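Side-chain contacts in glycerophosphodiester phosphodiesterase (Parabacteroides distasonis, PDB 3NO3), which belongs to the glycerophosphoryl diester phosphodiesterase family, whose members are built on a TIM barrel, and carries a magnesium ion in an acidic metal site: residues Arg25-Ala30 against Ile98-Glu103; Ser38-His43 against Pro83-Tyr88. All coordinates share one frame; numbering follows the deposited sequence. Where two conformers were deposited one is given.

Interaction 1. Residues Arg25-Ala30 against Ile98-Glu103; sequences RSLERA and IRLIFE. With MG (magnesium ion), chain B.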
loop_
_atom_site.group_PDB
_atom_site.type_symbol
_atom_site.label_atom_id
_atom_site.label_comp_id
_atom_site.label_asym_id
_atom_site.label_seq_id
_atom_site.Cartn_x
_atom_site.Cartn_y
_atom_site.Cartn_z
ATOM N N ARG A 25 5.754 -10.862 10.248
ATOM C CA ARG A 25 6.726 -10.146 11.055
ATOM C C ARG A 25 6.792 -8.668 10.666
ATOM O O ARG A 25 6.845 -7.831 11.530
ATOM C CB ARG A 25 8.093 -10.827 10.932
ATOM C CG ARG A 25 9.264 -10.195 11.638
ATOM C CD ARG A 25 9.269 -10.235 13.135
ATOM N NE ARG A 25 10.661 -10.188 13.640
ATOM C CZ ARG A 25 11.028 -10.077 14.918
ATOM N NH1 ARG A 25 12.326 -10.078 15.223
ATOM N NH2 ARG A 25 10.133 -9.955 15.899
ATOM N N SER A 26 6.769 -8.355 9.364
ATOM C CA SER A 26 6.878 -6.943 8.929
ATOM C C SER A 26 5.648 -6.104 9.297
ATOM O O SER A 26 5.786 -4.938 9.672
ATOM C CB SER A 26 7.266 -6.811 7.445
ATOM O OG SER A 26 6.199 -7.104 6.516
ATOM N N LEU A 27 4.477 -6.729 9.222
ATOM C CA LEU A 27 3.232 -6.135 9.664
ATOM C C LEU A 27 3.299 -5.872 11.189
ATOM O O LEU A 27 2.945 -4.779 11.634
ATOM C CB LEU A 27 2.064 -7.061 9.339
ATOM C CG LEU A 27 0.687 -6.690 9.885
ATOM C CD1 LEU A 27 0.223 -5.372 9.343
ATOM C CD2 LEU A 27 -0.259 -7.819 9.578
ATOM N N GLU A 28 3.747 -6.871 11.948
ATOM C CA GLU A 28 3.880 -6.736 13.412
ATOM C C GLU A 28 4.864 -5.646 13.795
ATOM O O GLU A 28 4.588 -4.825 14.684
ATOM C CB GLU A 28 4.326 -8.055 14.045
ATOM C CG GLU A 28 3.301 -9.212 13.992
ATOM C CD GLU A 28 3.864 -10.562 14.482
ATOM O OE1 GLU A 28 5.108 -10.749 14.519
ATOM O OE2 GLU A 28 3.049 -11.455 14.850
ATOM N N ARG A 29 6.006 -5.623 13.123
ATOM C CA ARG A 29 7.010 -4.621 13.413
ATOM C C ARG A 29 6.568 -3.193 13.021
ATOM O O ARG A 29 6.874 -2.230 13.755
ATOM C CB ARG A 29 8.350 -5.003 12.779
ATOM C CG ARG A 29 8.960 -6.280 13.339
ATOM C CD ARG A 29 9.593 -6.141 14.748
ATOM N NE ARG A 29 10.764 -5.290 14.712
ATOM C CZ ARG A 29 10.918 -4.079 15.256
ATOM N NH1 ARG A 29 9.992 -3.492 16.008
ATOM N NH2 ARG A 29 12.058 -3.449 15.054
ATOM N N ALA A 30 5.843 -3.037 11.917
ATOM C CA ALA A 30 5.217 -1.725 11.571
ATOM C C ALA A 30 4.304 -1.197 12.681
ATOM O O ALA A 30 4.372 -0.011 13.052
ATOM C CB ALA A 30 4.451 -1.797 10.255
ATOM N N ILE A 98 -2.994 0.496 13.489
ATOM C CA ILE A 98 -2.368 0.669 12.187
ATOM C C ILE A 98 -3.340 0.570 11.013
ATOM O O ILE A 98 -4.260 -0.224 11.017
ATOM C CB ILE A 98 -1.160 -0.269 12.056
ATOM C CG1 ILE A 98 -0.158 0.242 11.011
ATOM C CG2 ILE A 98 -1.570 -1.708 11.810
ATOM C CD1 ILE A 98 1.264 -0.133 11.393
ATOM N N ARG A 99 -3.130 1.462 10.060
ATOM C CA ARG A 99 -3.871 1.532 8.824
ATOM C C ARG A 99 -3.293 0.507 7.842
ATOM O O ARG A 99 -2.072 0.339 7.777
ATOM C CB ARG A 99 -3.684 2.923 8.241
ATOM C CG ARG A 99 -4.709 3.332 7.284
ATOM C CD ARG A 99 -5.917 3.816 8.027
ATOM N NE ARG A 99 -6.918 4.140 7.041
ATOM C CZ ARG A 99 -8.165 4.455 7.307
ATOM N NH1 ARG A 99 -8.606 4.563 8.578
ATOM N NH2 ARG A 99 -8.962 4.736 6.272
ATOM N N LEU A 100 -4.162 -0.160 7.087
ATOM C CA LEU A 100 -3.762 -1.191 6.143
ATOM C C LEU A 100 -3.745 -0.590 4.745
ATOM O O LEU A 100 -4.773 -0.175 4.250
ATOM C CB LEU A 100 -4.704 -2.389 6.274
ATOM C CG LEU A 100 -4.791 -2.967 7.708
ATOM C CD1 LEU A 100 -5.656 -4.179 7.680
ATOM C CD2 LEU A 100 -3.353 -3.334 8.265
ATOM N N ILE A 101 -2.556 -0.492 4.143
ATOM C CA ILE A 101 -2.374 0.100 2.829
ATOM C C ILE A 101 -2.245 -1.060 1.828
ATOM O O ILE A 101 -1.203 -1.652 1.683
ATOM C CB ILE A 101 -1.164 1.072 2.766
ATOM C CG1 ILE A 101 -1.199 2.104 3.914
ATOM C CG2 ILE A 101 -1.145 1.770 1.427
ATOM C CD1 ILE A 101 -2.467 2.965 4.024
ATOM N N PHE A 102 -3.352 -1.386 1.164
ATOM C CA PHE A 102 -3.562 -2.633 0.443
ATOM C C PHE A 102 -3.281 -2.312 -1.007
ATOM O O PHE A 102 -4.092 -1.640 -1.639
ATOM C CB PHE A 102 -5.043 -3.003 0.677
ATOM C CG PHE A 102 -5.534 -4.334 0.116
ATOM C CD1 PHE A 102 -5.459 -4.687 -1.243
ATOM C CD2 PHE A 102 -6.223 -5.194 0.960
ATOM C CE1 PHE A 102 -5.996 -5.866 -1.706
ATOM C CE2 PHE A 102 -6.750 -6.380 0.503
ATOM C CZ PHE A 102 -6.634 -6.724 -0.813
ATOM N N GLU A 103 -2.137 -2.758 -1.525
ATOM C CA GLU A 103 -1.867 -2.674 -2.952
ATOM C C GLU A 103 -2.421 -3.907 -3.675
ATOM O O GLU A 103 -1.918 -5.019 -3.466
ATOM C CB GLU A 103 -0.382 -2.493 -3.281
ATOM C CG GLU A 103 -0.207 -2.342 -4.794
ATOM C CD GLU A 103 1.214 -2.059 -5.277
ATOM O OE1 GLU A 103 2.104 -1.665 -4.486
ATOM O OE2 GLU A 103 1.413 -2.173 -6.495
HETATM MG MG MG B . 3.531 -2.300 -3.240
HETATM O O HOH W 1 5.128 -3.019 -1.984
HETATM O O HOH W 2 4.720 -3.043 -4.858
#

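Interaction 2. Residues Ser38-His43 against Pro83-Tyr88; sequences SEFDVH and PTLEQY. With MG (magnesium ion), chain B.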
loop_
_atom_site.group_PDB
_atom_site.type_symbol
_atom_site.label_atom_id
_atom_site.label_comp_id
_atom_site.label_asym_id
_atom_site.label_seq_id
_atom_site.Cartn_x
_atom_site.Cartn_y
_atom_site.Cartn_z
ATOM N N SER A 38 0.863 0.230 7.291
ATOM C CA SER A 38 1.667 -0.873 6.785
ATOM C C SER A 38 1.125 -1.266 5.411
ATOM O O SER A 38 -0.051 -1.633 5.279
ATOM C CB SER A 38 1.630 -2.065 7.738
ATOM O OG SER A 38 2.782 -2.896 7.557
ATOM N N GLU A 39 1.994 -1.184 4.399
ATOM C CA GLU A 39 1.653 -1.504 3.011
ATOM C C GLU A 39 2.012 -2.952 2.686
ATOM O O GLU A 39 2.993 -3.520 3.220
ATOM C CB GLU A 39 2.347 -0.523 2.068
ATOM C CG GLU A 39 1.951 -0.653 0.604
ATOM C CD GLU A 39 2.902 -1.457 -0.267
ATOM O OE1 GLU A 39 3.902 -2.070 0.196
ATOM O OE2 GLU A 39 2.699 -1.409 -1.521
ATOM N N PHE A 40 1.177 -3.543 1.838
ATOM C CA PHE A 40 1.382 -4.904 1.388
ATOM C C PHE A 40 0.762 -5.129 0.004
ATOM O O PHE A 40 -0.168 -4.413 -0.378
ATOM C CB PHE A 40 0.865 -5.886 2.474
ATOM C CG PHE A 40 -0.563 -5.690 2.815
ATOM C CD1 PHE A 40 -1.551 -6.364 2.117
ATOM C CD2 PHE A 40 -0.945 -4.817 3.826
ATOM C CE1 PHE A 40 -2.880 -6.159 2.434
ATOM C CE2 PHE A 40 -2.273 -4.622 4.135
ATOM C CZ PHE A 40 -3.240 -5.301 3.431
ATOM N N ASP A 41 1.300 -6.125 -0.726
ATOM C CA ASP A 41 0.947 -6.375 -2.105
ATOM C C ASP A 41 0.136 -7.657 -2.253
ATOM O O ASP A 41 0.491 -8.690 -1.689
ATOM C CB ASP A 41 2.211 -6.473 -2.930
ATOM C CG ASP A 41 3.096 -5.292 -2.739
ATOM O OD1 ASP A 41 2.648 -4.177 -3.081
ATOM O OD2 ASP A 41 4.256 -5.424 -2.287
ATOM N N VAL A 42 -0.950 -7.591 -3.010
ATOM C CA VAL A 42 -1.918 -8.699 -3.083
ATOM C C VAL A 42 -2.123 -9.184 -4.531
ATOM O O VAL A 42 -2.315 -8.370 -5.426
ATOM C CB VAL A 42 -3.232 -8.286 -2.464
ATOM C CG1 VAL A 42 -4.277 -9.488 -2.502
ATOM C CG2 VAL A 42 -3.006 -7.758 -1.014
ATOM N N HIS A 43 -2.066 -10.512 -4.730
ATOM C CA HIS A 43 -2.420 -11.183 -5.990
ATOM C C HIS A 43 -3.570 -12.180 -5.758
ATOM O O HIS A 43 -3.691 -12.761 -4.677
ATOM C CB HIS A 43 -1.292 -12.055 -6.489
ATOM C CG HIS A 43 -0.006 -11.361 -6.754
ATOM N ND1 HIS A 43 0.389 -11.010 -8.023
ATOM C CD2 HIS A 43 1.033 -11.066 -5.936
ATOM C CE1 HIS A 43 1.591 -10.465 -7.964
ATOM N NE2 HIS A 43 1.999 -10.474 -6.708
ATOM N N PRO A 83 2.024 -15.821 2.873
ATOM C CA PRO A 83 0.772 -15.565 3.595
ATOM C C PRO A 83 -0.440 -15.543 2.670
ATOM O O PRO A 83 -0.361 -14.991 1.557
ATOM C CB PRO A 83 0.976 -14.153 4.181
ATOM C CG PRO A 83 2.416 -13.906 4.161
ATOM C CD PRO A 83 2.916 -14.654 2.945
ATOM N N THR A 84 -1.552 -16.088 3.124
ATOM C CA THR A 84 -2.837 -15.755 2.498
ATOM C C THR A 84 -3.198 -14.361 2.976
ATOM O O THR A 84 -2.747 -13.908 4.048
ATOM C CB THR A 84 -3.961 -16.742 2.829
ATOM O OG1 THR A 84 -4.202 -16.735 4.235
ATOM C CG2 THR A 84 -3.605 -18.195 2.380
ATOM N N LEU A 85 -4.024 -13.675 2.196
ATOM C CA LEU A 85 -4.578 -12.398 2.617
ATOM C C LEU A 85 -5.385 -12.594 3.886
ATOM O O LEU A 85 -5.290 -11.785 4.815
ATOM C CB LEU A 85 -5.468 -11.768 1.537
ATOM C CG LEU A 85 -6.166 -10.437 1.948
ATOM C CD1 LEU A 85 -5.066 -9.353 2.302
ATOM C CD2 LEU A 85 -7.186 -9.952 0.809
ATOM N N GLU A 86 -6.154 -13.678 3.955
ATOM C CA GLU A 86 -6.893 -13.976 5.163
ATOM C C GLU A 86 -6.008 -14.019 6.399
ATOM O O GLU A 86 -6.383 -13.453 7.417
ATOM C CB GLU A 86 -7.600 -15.312 5.034
ATOM C CG GLU A 86 -8.480 -15.699 6.226
ATOM C CD GLU A 86 -9.059 -17.112 6.133
ATOM O OE1 GLU A 86 -8.398 -18.018 5.535
ATOM O OE2 GLU A 86 -10.189 -17.314 6.708
ATOM N N GLN A 87 -4.894 -14.730 6.318
ATOM C CA GLN A 87 -3.925 -14.752 7.450
ATOM C C GLN A 87 -3.400 -13.363 7.795
ATOM O O GLN A 87 -3.213 -12.996 8.993
ATOM C CB GLN A 87 -2.733 -15.649 7.117
ATOM C CG GLN A 87 -3.076 -17.153 7.163
ATOM C CD GLN A 87 -2.143 -18.022 6.379
ATOM O OE1 GLN A 87 -1.113 -17.567 5.848
ATOM N NE2 GLN A 87 -2.467 -19.303 6.330
ATOM N N TYR A 88 -3.124 -12.580 6.762
ATOM C CA TYR A 88 -2.563 -11.222 6.930
ATOM C C TYR A 88 -3.561 -10.369 7.665
ATOM O O TYR A 88 -3.205 -9.683 8.642
ATOM C CB TYR A 88 -2.165 -10.587 5.570
ATOM C CG TYR A 88 -0.853 -9.825 5.608
ATOM C CD1 TYR A 88 0.350 -10.506 5.648
ATOM C CD2 TYR A 88 -0.816 -8.434 5.609
ATOM C CE1 TYR A 88 1.582 -9.836 5.689
ATOM C CE2 TYR A 88 0.417 -7.759 5.633
ATOM C CZ TYR A 88 1.599 -8.466 5.666
ATOM O OH TYR A 88 2.806 -7.783 5.749
HETATM MG MG MG B . 3.531 -2.300 -3.240
HETATM O O HOH W 3 2.526 -4.856 5.619
HETATM O O HOH W 1 5.128 -3.019 -1.984
HETATM O O HOH W 2 4.720 -3.043 -4.858
#

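Interaction 1. Residues Arg25-Ala30 against Ile98-Glu103
In this TIM-barrel protein an outer helix packs on one barrel strand and the loop leading into it: Leu27 meets Leu100 on strand 99-104, and Ala30 meets Ile98 just before it. Residues 25-30 belong to helix 24-32, and strand 99-104 is a parallel neighbour of strand 37-44. The closest approach is made by the delta methyl of Ile98: CD1 lies 3.5 Å from the carbonyl carbon of Ala30 and 3.8 Å from its CB, so one methyl group touches both the backbone and the side chain of the helix. The torsion explains the reach, since CG1 stands opposite the backbone nitrogen (chi1 -157°) and carries CD1 out to the helix. About one turn earlier, Leu27 CD1 approaches Leu100 CD2 at 4.3 Å, a looser methyl-to-methyl contact. No hydrogen bond joins the segments and they bury just 138 Å² in all, which fits a small patch of a larger interface: Leu27 and Ala30 also touch Ser38 on strand 37-44, and Leu27 touches Tyr88 of helix 85-94. Glu103, at the far end of its segment and away from the helix, takes part in the metal site instead. Its extended side chain reaches the magnesium ion that Glu39 and Asp41 also bind. A single carboxylate oxygen makes the bond, Glu103 OE1 to magnesium at 2.0 Å; OE2 of the same residue stays 3.9 Å from the metal.

Interaction 2. Residues Ser38-His43 against Pro83-Tyr88
The side chains of Phe40 and Tyr88 run antiparallel, side by side, where helix 85-94 of the outer layer packs on strand 37-44 of the TIM barrel. Their ring planes are inclined at 49° with centroids 5.0 Å apart, so the pair is neither a parallel stack nor a T-shape. Tyr88 CD2 sits over one face of the Phe40 ring, displaced toward the rim, while the closest approach is 3.6 Å, from Tyr88 CE2 to Phe40 CG. Phe40 holds its ring between the backbone nitrogen and the carbonyl carbon (chi1 58°), which directs it at the helix. The Leu85 side chain lies nearly perpendicular to that of Phe40. Its CD1 methyl meets two strand residues, Phe40 CE1 at 3.9 Å and Val42 CG2 at 4.2 Å. The helix starts with a capping box: Gln87 N donates to Thr84 OG1, and Thr84 N donates to Gln87 OE1 from well above the carbonyl plane. At the phenol end a water, lying in the plane of the Tyr88 ring, bonds to Tyr88 OH at 2.9 Å and to Ser38 OG, and donates to Glu39 O. Glu39 OE2 and Asp41 OD1 each bind magnesium at 2.1 Å, and their other oxygens accept from a metal-bound water. The strand therefore separates two chemistries: apolar side chains pack against the helix, whereas carboxylates turned to the other side hold the cation, whose charge probably offsets theirs.

Interactions 1 and 2 have centres 9 Å apart and interlock along the chain in the order helix 24-32, strand 37-44, helix 85-94, strand 99-104: both segments of interaction 2 fall between those of interaction 1. Their strands are parallel neighbours in the barrel sheet, joined by probable hydrogen bonds from Glu103 N to Phe40 O and from Val42 N to Glu103 O, both 2.8 Å. The helical segments lie outside these strands, and Ala30 CB comes within 3.4 Å of Ser38 OG. Each interaction supplies part of one magnesium site; pairing of the two strands places the backbones of the three ligands side by side, consistent with their carboxylates converging on one ion.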